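Local coordinates for hemolysin-related protein (Vibrio cholerae serotype O1, PDB 6MLT), which is a secreted biofilm matrix protein that binds metal ions, probably recognises carbohydrate through its beta-prism lectin domain, and probably contributes to biofilm adhesion, at residues Ser479-Thr484 with Pro524-Leu529; Gly487-Leu492 with Phe603-Ile608; Gly511-Ser516 with Phe555-Ala560. One frame throughout, in Å; residues are numbered along the deposited sequence.

Contacts 1 and 3 join the same two four-stranded antiparallel sheets, neighbouring blades of a beta-propeller, at different depths: contact 1 brings together the edge strands 478-481 and 525-527, whereas contact 3, with its centre about 12 Å away, joins strand 509-514 at the other edge of the first sheet to strand 553-559 of the second. Contact 2 ties Asp-489, in the metal-binding loop just ahead of strand 490-494, to the C-terminal segment 603-608. Its centre lies about 7 Å from that of contact 1 and about 17 Å from that of contact 3. Contacts 1 and 2 share one sodium ion, and Tyr-481 O and Glu-490 N, 2.8 Å apart, probably form a hydrogen bond between them.

Contact 1: Ser479-Thr484 with Pro524-Leu529; sequences SAYDFT and PVVADL. With NA (sodium ion), chain H.
The Tyr-481 ring receives Val-526 on one face: CG1 lies 3.6 Å from the ring centroid and only 7° off the ring normal, a CH-pi contact over the centre. At the ring's edge, in its plane, is CD1 of Phe-483. Conversely, Tyr-481 CD2 sits over the centre of one face of the Phe-483 ring, so the tyrosine edge is directed into the phenylalanine face. The valine touches both rings with different branches. CG1, anti to the backbone N (chi1 173°), goes to the tyrosine; CG2 reaches CZ of Phe-483 at 3.8 Å, obliquely to that ring. At the other end the contact turns polar: Ser-479 OG donates to Pro-524 O at 2.7 Å, tilted 34° from the carbonyl plane. A water bridges the two backbones, donating to Ser-479 OG at 3.0 Å and to Ala-480 O, and accepting from Val-526 N. This buried amide and carbonyl are thus bonded although their strands are not directly paired. Beyond the rings, Asp-482 OD1 binds the sodium ion at 2.3 Å and Thr-484 OG1 at 2.4 Å. The phenol of Tyr-481 is hydrogen-bonded to Arg-567 O. Strands 478-481 and 525-527 are edge strands of adjacent propeller blades; Leu-492 of strand 490-494 and Leu-537 of strand 536-541, the next strand in each blade, pack against Val-526.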
loop_
_atom_site.group_PDB
_atom_site.type_symbol
_atom_site.label_atom_id
_atom_site.label_comp_id
_atom_site.label_asym_id
_atom_site.label_seq_id
_atom_site.Cartn_x
_atom_site.Cartn_y
_atom_site.Cartn_z
ATOM N N SER A 479 -11.442 -0.622 6.573
ATOM C CA SER A 479 -10.026 -0.966 6.602
ATOM C C SER A 479 -9.901 -2.459 6.339
ATOM O O SER A 479 -10.898 -3.159 6.139
ATOM C CB SER A 479 -9.376 -0.567 7.931
ATOM O OG SER A 479 -9.869 -1.364 8.988
ATOM N N ALA A 480 -8.664 -2.948 6.341
ATOM C CA ALA A 480 -8.382 -4.327 5.967
ATOM C C ALA A 480 -7.401 -4.940 6.953
ATOM O O ALA A 480 -6.528 -4.253 7.493
ATOM C CB ALA A 480 -7.805 -4.412 4.554
ATOM N N TYR A 481 -7.547 -6.245 7.171
ATOM C CA TYR A 481 -6.632 -7.013 8.004
ATOM C C TYR A 481 -6.912 -8.499 7.797
ATOM O O TYR A 481 -8.062 -8.902 7.588
ATOM C CB TYR A 481 -6.769 -6.649 9.489
ATOM C CG TYR A 481 -5.980 -7.577 10.390
ATOM C CD1 TYR A 481 -4.594 -7.650 10.297
ATOM C CD2 TYR A 481 -6.619 -8.397 11.315
ATOM C CE1 TYR A 481 -3.863 -8.518 11.097
ATOM C CE2 TYR A 481 -5.896 -9.268 12.127
ATOM C CZ TYR A 481 -4.521 -9.325 12.008
ATOM O OH TYR A 481 -3.794 -10.182 12.805
ATOM N N ASP A 482 -5.851 -9.305 7.869
ATOM C CA ASP A 482 -5.940 -10.761 7.727
ATOM C C ASP A 482 -6.094 -11.366 9.117
ATOM O O ASP A 482 -5.118 -11.736 9.769
ATOM C CB ASP A 482 -4.707 -11.309 7.014
ATOM C CG ASP A 482 -4.727 -12.821 6.882
ATOM O OD1 ASP A 482 -5.793 -13.436 7.108
ATOM O OD2 ASP A 482 -3.669 -13.399 6.570
ATOM N N PHE A 483 -7.345 -11.462 9.578
ATOM C CA PHE A 483 -7.634 -12.101 10.860
ATOM C C PHE A 483 -7.330 -13.593 10.826
ATOM O O PHE A 483 -6.846 -14.156 11.815
ATOM C CB PHE A 483 -9.105 -11.911 11.234
ATOM C CG PHE A 483 -9.456 -10.529 11.683
ATOM C CD1 PHE A 483 -9.249 -10.142 12.993
ATOM C CD2 PHE A 483 -10.048 -9.634 10.807
ATOM C CE1 PHE A 483 -9.595 -8.869 13.415
ATOM C CE2 PHE A 483 -10.396 -8.366 11.221
ATOM C CZ PHE A 483 -10.170 -7.982 12.527
ATOM N N THR A 484 -7.646 -14.258 9.717
ATOM C CA THR A 484 -7.598 -15.714 9.684
ATOM C C THR A 484 -6.194 -16.250 9.462
ATOM O O THR A 484 -5.945 -17.421 9.756
ATOM C CB THR A 484 -8.515 -16.265 8.589
ATOM O OG1 THR A 484 -8.041 -15.834 7.307
ATOM C CG2 THR A 484 -9.957 -15.798 8.800
ATOM N N PRO A 524 -12.518 1.139 11.760
ATOM C CA PRO A 524 -11.792 0.417 12.809
ATOM C C PRO A 524 -10.355 0.165 12.383
ATOM O O PRO A 524 -10.030 0.128 11.193
ATOM C CB PRO A 524 -12.566 -0.903 12.951
ATOM C CG PRO A 524 -13.790 -0.761 12.080
ATOM C CD PRO A 524 -13.455 0.264 11.048
ATOM N N VAL A 525 -9.492 -0.020 13.379
ATOM C CA VAL A 525 -8.058 -0.210 13.164
ATOM C C VAL A 525 -7.605 -1.467 13.892
ATOM O O VAL A 525 -7.954 -1.673 15.060
ATOM C CB VAL A 525 -7.254 1.010 13.653
ATOM C CG1 VAL A 525 -5.755 0.687 13.776
ATOM C CG2 VAL A 525 -7.486 2.195 12.715
ATOM N N VAL A 526 -6.807 -2.289 13.218
ATOM C CA VAL A 526 -6.102 -3.392 13.860
ATOM C C VAL A 526 -4.644 -2.992 14.011
ATOM O O VAL A 526 -4.008 -2.538 13.048
ATOM C CB VAL A 526 -6.237 -4.696 13.059
ATOM C CG1 VAL A 526 -5.360 -5.793 13.662
ATOM C CG2 VAL A 526 -7.697 -5.141 13.026
ATOM N N ALA A 527 -4.111 -3.159 15.217
ATOM C CA ALA A 527 -2.699 -2.911 15.459
ATOM C C ALA A 527 -2.208 -3.823 16.570
ATOM O O ALA A 527 -2.941 -4.118 17.521
ATOM C CB ALA A 527 -2.438 -1.451 15.831
ATOM N N ASP A 528 -0.956 -4.260 16.435
ATOM C CA ASP A 528 -0.284 -5.091 17.432
ATOM C C ASP A 528 0.371 -4.149 18.431
ATOM O O ASP A 528 1.501 -3.692 18.241
ATOM C CB ASP A 528 0.731 -6.016 16.774
ATOM C CG ASP A 528 1.415 -6.942 17.768
ATOM O OD1 ASP A 528 1.141 -6.823 18.984
ATOM O OD2 ASP A 528 2.224 -7.792 17.332
ATOM N N LEU A 529 -0.351 -3.859 19.514
ATOM C CA LEU A 529 0.108 -2.845 20.455
ATOM C C LEU A 529 1.343 -3.310 21.218
ATOM O O LEU A 529 2.301 -2.545 21.378
ATOM C CB LEU A 529 -1.022 -2.485 21.423
ATOM C CG LEU A 529 -2.350 -2.064 20.776
ATOM C CD1 LEU A 529 -3.393 -1.755 21.843
ATOM C CD2 LEU A 529 -2.169 -0.874 19.851
HETATM NA NA NA H . -7.667 -13.906 5.944
HETATM O O HOH W 1 -7.296 -2.511 10.104
#

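Contact 2: Gly487-Leu492 with Phe603-Ile608; sequences GIDEVL and FRSATI. With NA (sodium ion), chain H.
Asp-489 is gripped by the hydroxyls of Ser-605 and Thr-607, which joins a metal-binding loop of a beta-propeller blade to the C-terminal segment, where an ST turn at Ser-605 brings Thr-607 close, consistent with both hydroxyls facing the carboxylate. Across the contact each carboxylate oxygen takes one hydroxyl: Ser-605 OG gives its proton to Asp-489 OD2 at 2.7 Å, and Thr-607 OG1 gives its proton to Asp-489 OD1 at the same distance of 2.7 Å. The approaches differ. The serine comes on the syn side of OD2, 29° out of the carboxylate plane, while the threonine meets OD1 from above that plane, 39° out of it. The Asp-489 and Thr-607 side chains lie alongside and run antiparallel, each reaching past the other, and a chi1 of -80° places the aspartate CG beside its own backbone N, from where the carboxylate faces both hydroxyls. Further partners crowd the buried group: Arg-609 NH2 forms a salt bridge to OD1, and Ser-280 OG bonds to OD2. With so many donors around it, the carboxylate is probably held ionised and has little freedom to rotate. The residues flanking Asp-489 turn to the metal instead. Ile-488 O binds the sodium ion at 2.2 Å, and Glu-490 binds it through OE2 at 2.3 Å, with OE1 farther off at 2.9 Å. Asp-482, Thr-484 and Asp-486 complete the site, in a loop reminiscent of the DxDxDG calcium-binding type. Asp-489 thereby connects this loop to the C-terminal segment without binding the metal itself. Ser-605 OG plays two parts: besides donating to Asp-489, it accepts the backbone N-H of Thr-607 at 3.1 Å, nearly straight.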
loop_
_atom_site.group_PDB
_atom_site.type_symbol
_atom_site.label_atom_id
_atom_site.label_comp_id
_atom_site.label_asym_id
_atom_site.label_seq_id
_atom_site.Cartn_x
_atom_site.Cartn_y
_atom_site.Cartn_z
ATOM N N GLY A 487 -3.275 -15.242 4.526
ATOM C CA GLY A 487 -2.656 -14.353 3.564
ATOM C C GLY A 487 -3.617 -13.474 2.793
ATOM O O GLY A 487 -3.162 -12.642 1.994
ATOM N N ILE A 488 -4.924 -13.624 3.010
ATOM C CA ILE A 488 -5.951 -12.837 2.334
ATOM C C ILE A 488 -6.618 -11.936 3.365
ATOM O O ILE A 488 -7.069 -12.413 4.412
ATOM C CB ILE A 488 -6.988 -13.746 1.646
ATOM C CG1 ILE A 488 -6.281 -14.729 0.703
ATOM C CG2 ILE A 488 -8.021 -12.901 0.889
ATOM C CD1 ILE A 488 -7.213 -15.725 0.027
ATOM N N ASP A 489 -6.686 -10.639 3.072
ATOM C CA ASP A 489 -7.273 -9.692 4.009
ATOM C C ASP A 489 -8.786 -9.864 4.069
ATOM O O ASP A 489 -9.442 -10.118 3.054
ATOM C CB ASP A 489 -6.948 -8.252 3.605
ATOM C CG ASP A 489 -5.546 -7.807 4.030
ATOM O OD1 ASP A 489 -4.814 -8.594 4.669
ATOM O OD2 ASP A 489 -5.181 -6.649 3.720
ATOM N N GLU A 490 -9.324 -9.745 5.280
ATOM C CA GLU A 490 -10.734 -9.490 5.511
ATOM C C GLU A 490 -10.983 -7.978 5.515
ATOM O O GLU A 490 -10.055 -7.167 5.579
ATOM C CB GLU A 490 -11.184 -10.124 6.834
ATOM C CG GLU A 490 -11.367 -11.646 6.791
ATOM C CD GLU A 490 -10.057 -12.437 6.768
ATOM O OE1 GLU A 490 -9.215 -12.243 7.674
ATOM O OE2 GLU A 490 -9.869 -13.263 5.843
ATOM N N VAL A 491 -12.260 -7.605 5.437
ATOM C CA VAL A 491 -12.696 -6.215 5.416
ATOM C C VAL A 491 -13.339 -5.876 6.754
ATOM O O VAL A 491 -14.168 -6.635 7.274
ATOM C CB VAL A 491 -13.699 -5.953 4.274
ATOM C CG1 VAL A 491 -13.988 -4.456 4.157
ATOM C CG2 VAL A 491 -13.181 -6.517 2.962
ATOM N N LEU A 492 -12.972 -4.718 7.296
ATOM C CA LEU A 492 -13.543 -4.207 8.533
ATOM C C LEU A 492 -14.454 -3.045 8.179
ATOM O O LEU A 492 -14.011 -2.084 7.544
ATOM C CB LEU A 492 -12.456 -3.753 9.507
ATOM C CG LEU A 492 -11.497 -4.811 10.043
ATOM C CD1 LEU A 492 -10.452 -5.192 9.003
ATOM C CD2 LEU A 492 -10.829 -4.285 11.295
ATOM N N PHE A 603 -3.335 -0.436 0.870
ATOM C CA PHE A 603 -3.655 0.890 1.376
ATOM C C PHE A 603 -4.778 0.743 2.392
ATOM O O PHE A 603 -5.823 0.156 2.093
ATOM C CB PHE A 603 -4.049 1.835 0.235
ATOM C CG PHE A 603 -3.673 3.267 0.480
ATOM C CD1 PHE A 603 -4.453 4.067 1.301
ATOM C CD2 PHE A 603 -2.533 3.815 -0.098
ATOM C CE1 PHE A 603 -4.107 5.379 1.537
ATOM C CE2 PHE A 603 -2.186 5.133 0.138
ATOM C CZ PHE A 603 -2.971 5.915 0.956
ATOM N N ARG A 604 -4.534 1.260 3.597
ATOM C CA ARG A 604 -5.416 1.096 4.752
ATOM C C ARG A 604 -5.616 -0.379 5.107
ATOM O O ARG A 604 -6.690 -0.795 5.538
ATOM C CB ARG A 604 -6.747 1.826 4.533
ATOM C CG ARG A 604 -6.660 3.318 4.945
ATOM C CD ARG A 604 -7.918 4.104 4.591
ATOM N NE ARG A 604 -7.992 4.389 3.157
ATOM C CZ ARG A 604 -7.628 5.532 2.587
ATOM N NH1 ARG A 604 -7.156 6.541 3.309
ATOM N NH2 ARG A 604 -7.746 5.671 1.279
ATOM N N SER A 605 -4.551 -1.164 4.965
ATOM C CA SER A 605 -4.473 -2.511 5.511
ATOM C C SER A 605 -3.468 -2.560 6.658
ATOM O O SER A 605 -2.383 -1.972 6.574
ATOM C CB SER A 605 -4.052 -3.528 4.446
ATOM O OG SER A 605 -3.812 -4.783 5.056
ATOM N N ALA A 606 -3.828 -3.282 7.716
ATOM C CA ALA A 606 -2.943 -3.500 8.850
ATOM C C ALA A 606 -2.014 -4.693 8.669
ATOM O O ALA A 606 -1.155 -4.926 9.527
ATOM C CB ALA A 606 -3.768 -3.698 10.129
ATOM N N THR A 607 -2.162 -5.459 7.591
ATOM C CA THR A 607 -1.448 -6.724 7.460
ATOM C C THR A 607 -0.016 -6.485 6.996
ATOM O O THR A 607 0.209 -5.904 5.932
ATOM C CB THR A 607 -2.165 -7.642 6.476
ATOM O OG1 THR A 607 -3.514 -7.847 6.908
ATOM C CG2 THR A 607 -1.445 -9.003 6.373
ATOM N N ILE A 608 0.950 -6.960 7.779
ATOM C CA ILE A 608 2.351 -6.881 7.370
ATOM C C ILE A 608 2.581 -7.901 6.265
ATOM O O ILE A 608 2.301 -9.093 6.437
ATOM C CB ILE A 608 3.291 -7.126 8.559
ATOM C CG1 ILE A 608 3.128 -6.014 9.597
ATOM C CG2 ILE A 608 4.755 -7.216 8.086
ATOM C CD1 ILE A 608 3.916 -6.249 10.889
HETATM NA NA NA H . -7.667 -13.906 5.944
#

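Contact 3: Gly511-Ser516 with Phe555-Ala560; sequences GIIANS and FVYESA
Ile-513 meets Tyr-557 with both of its branches because chi1 of -68° sets CG1 beside the backbone N and CG2 anti to it, while an extended chi2 carries CD1 forward over the ring. The tyrosine ring, also swung beside its own backbone N, runs past the isoleucine in the opposite direction. CD1 lies 4.0 Å from the ring centroid and 11° off the normal, a CH-pi contact over the face. On the same side of the ring, CG2 covers the phenol end, 3.5 Å from CZ and 3.4 Å from OH of Tyr-557. One water in the plane of the ring then ties the phenol to the first segment. It accepts from Tyr-557 OH at 2.6 Å and donates to Ala-514 O at 2.7 Å and to Asn-515 OD1 at 2.9 Å. With both hydrogens so engaged, the water is left to accept the phenol O-H, which is thereby probably held in direction. The Asn-515 amide is anchored beyond the water as well: ND2 bonds to Val-540 O, and OD1 also accepts from Asn-551 ND2. OD1 approaches the Phe-555 ring obliquely, 4.2 Å from CD1. The contact bridges two propeller blades, from edge strand 509-514 of one to strand 553-559 of the next. In that second blade, strand 553-559 lies between strand 536-541, whose Leu-537 touches Ile-513, and the N-terminal strand 13-19, whose Leu-15 touches Tyr-557.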
loop_
_atom_site.group_PDB
_atom_site.type_symbol
_atom_site.label_atom_id
_atom_site.label_comp_id
_atom_site.label_asym_id
_atom_site.label_seq_id
_atom_site.Cartn_x
_atom_site.Cartn_y
_atom_site.Cartn_z
ATOM N N GLY A 511 -17.862 -11.768 11.600
ATOM C CA GLY A 511 -17.901 -11.308 12.973
ATOM C C GLY A 511 -18.757 -10.070 13.059
ATOM O O GLY A 511 -18.846 -9.293 12.104
ATOM N N ILE A 512 -19.414 -9.901 14.202
ATOM C CA ILE A 512 -20.300 -8.772 14.456
ATOM C C ILE A 512 -20.038 -8.282 15.871
ATOM O O ILE A 512 -20.030 -9.078 16.816
ATOM C CB ILE A 512 -21.787 -9.149 14.306
ATOM C CG1 ILE A 512 -22.062 -9.747 12.928
ATOM C CG2 ILE A 512 -22.673 -7.919 14.535
ATOM C CD1 ILE A 512 -23.450 -10.362 12.789
ATOM N N ILE A 513 -19.846 -6.977 16.020
ATOM C CA ILE A 513 -19.641 -6.341 17.316
ATOM C C ILE A 513 -20.578 -5.149 17.399
ATOM O O ILE A 513 -20.565 -4.292 16.507
ATOM C CB ILE A 513 -18.177 -5.895 17.499
ATOM C CG1 ILE A 513 -17.264 -7.117 17.618
ATOM C CG2 ILE A 513 -18.026 -4.979 18.718
ATOM C CD1 ILE A 513 -15.778 -6.791 17.579
ATOM N N ALA A 514 -21.386 -5.090 18.458
ATOM C CA ALA A 514 -22.257 -3.943 18.665
ATOM C C ALA A 514 -21.411 -2.698 18.912
ATOM O O ALA A 514 -20.600 -2.666 19.843
ATOM C CB ALA A 514 -23.198 -4.198 19.841
ATOM N N ASN A 515 -21.608 -1.679 18.081
ATOM C CA ASN A 515 -20.802 -0.460 18.137
ATOM C C ASN A 515 -21.518 0.596 17.312
ATOM O O ASN A 515 -21.693 0.415 16.101
ATOM C CB ASN A 515 -19.394 -0.721 17.598
ATOM C CG ASN A 515 -18.427 0.414 17.891
ATOM O OD1 ASN A 515 -18.002 0.604 19.030
ATOM N ND2 ASN A 515 -18.061 1.160 16.856
ATOM N N SER A 516 -21.945 1.683 17.954
ATOM C CA SER A 516 -22.807 2.660 17.301
ATOM C C SER A 516 -22.035 3.902 16.873
ATOM O O SER A 516 -21.009 4.262 17.459
ATOM C CB SER A 516 -23.962 3.077 18.213
ATOM O OG SER A 516 -23.503 3.614 19.445
ATOM N N PHE A 555 -13.361 1.382 22.103
ATOM C CA PHE A 555 -13.533 -0.011 22.482
ATOM C C PHE A 555 -12.489 -0.840 21.755
ATOM O O PHE A 555 -12.346 -0.737 20.533
ATOM C CB PHE A 555 -14.961 -0.482 22.172
ATOM C CG PHE A 555 -15.988 0.189 23.036
ATOM C CD1 PHE A 555 -16.338 1.508 22.813
ATOM C CD2 PHE A 555 -16.548 -0.472 24.111
ATOM C CE1 PHE A 555 -17.252 2.146 23.636
ATOM C CE2 PHE A 555 -17.458 0.163 24.933
ATOM C CZ PHE A 555 -17.808 1.470 24.693
ATOM N N VAL A 556 -11.741 -1.628 22.520
ATOM C CA VAL A 556 -10.621 -2.402 22.008
ATOM C C VAL A 556 -10.891 -3.868 22.299
ATOM O O VAL A 556 -11.178 -4.234 23.442
ATOM C CB VAL A 556 -9.289 -1.947 22.631
ATOM C CG1 VAL A 556 -8.125 -2.791 22.116
ATOM C CG2 VAL A 556 -9.053 -0.470 22.323
ATOM N N TYR A 557 -10.782 -4.700 21.266
ATOM C CA TYR A 557 -11.081 -6.115 21.343
ATOM C C TYR A 557 -9.843 -6.925 20.997
ATOM O O TYR A 557 -8.899 -6.426 20.382
ATOM C CB TYR A 557 -12.225 -6.481 20.392
ATOM C CG TYR A 557 -13.520 -5.781 20.742
ATOM C CD1 TYR A 557 -13.784 -4.489 20.297
ATOM C CD2 TYR A 557 -14.463 -6.401 21.549
ATOM C CE1 TYR A 557 -14.968 -3.849 20.630
ATOM C CE2 TYR A 557 -15.636 -5.773 21.885
ATOM C CZ TYR A 557 -15.888 -4.501 21.424
ATOM O OH TYR A 557 -17.069 -3.882 21.778
ATOM N N GLU A 558 -9.876 -8.193 21.385
ATOM C CA GLU A 558 -8.822 -9.142 21.071
ATOM C C GLU A 558 -9.461 -10.479 20.731
ATOM O O GLU A 558 -10.645 -10.712 20.994
ATOM C CB GLU A 558 -7.839 -9.282 22.237
ATOM C CG GLU A 558 -8.487 -9.719 23.538
ATOM C CD GLU A 558 -7.482 -9.867 24.659
ATOM O OE1 GLU A 558 -6.480 -10.584 24.462
ATOM O OE2 GLU A 558 -7.687 -9.262 25.730
ATOM N N SER A 559 -8.664 -11.363 20.141
ATOM C CA SER A 559 -9.140 -12.702 19.828
ATOM C C SER A 559 -9.567 -13.419 21.101
ATOM O O SER A 559 -8.841 -13.430 22.096
ATOM C CB SER A 559 -8.049 -13.503 19.120
ATOM O OG SER A 559 -8.499 -14.824 18.881
ATOM N N ALA A 560 -10.756 -14.020 21.069
ATOM C CA ALA A 560 -11.250 -14.742 22.234
ATOM C C ALA A 560 -10.626 -16.120 22.381
ATOM O O ALA A 560 -10.672 -16.693 23.475
ATOM C CB ALA A 560 -12.773 -14.881 22.168
HETATM O O HOH W 2 -18.134 -1.774 20.621
#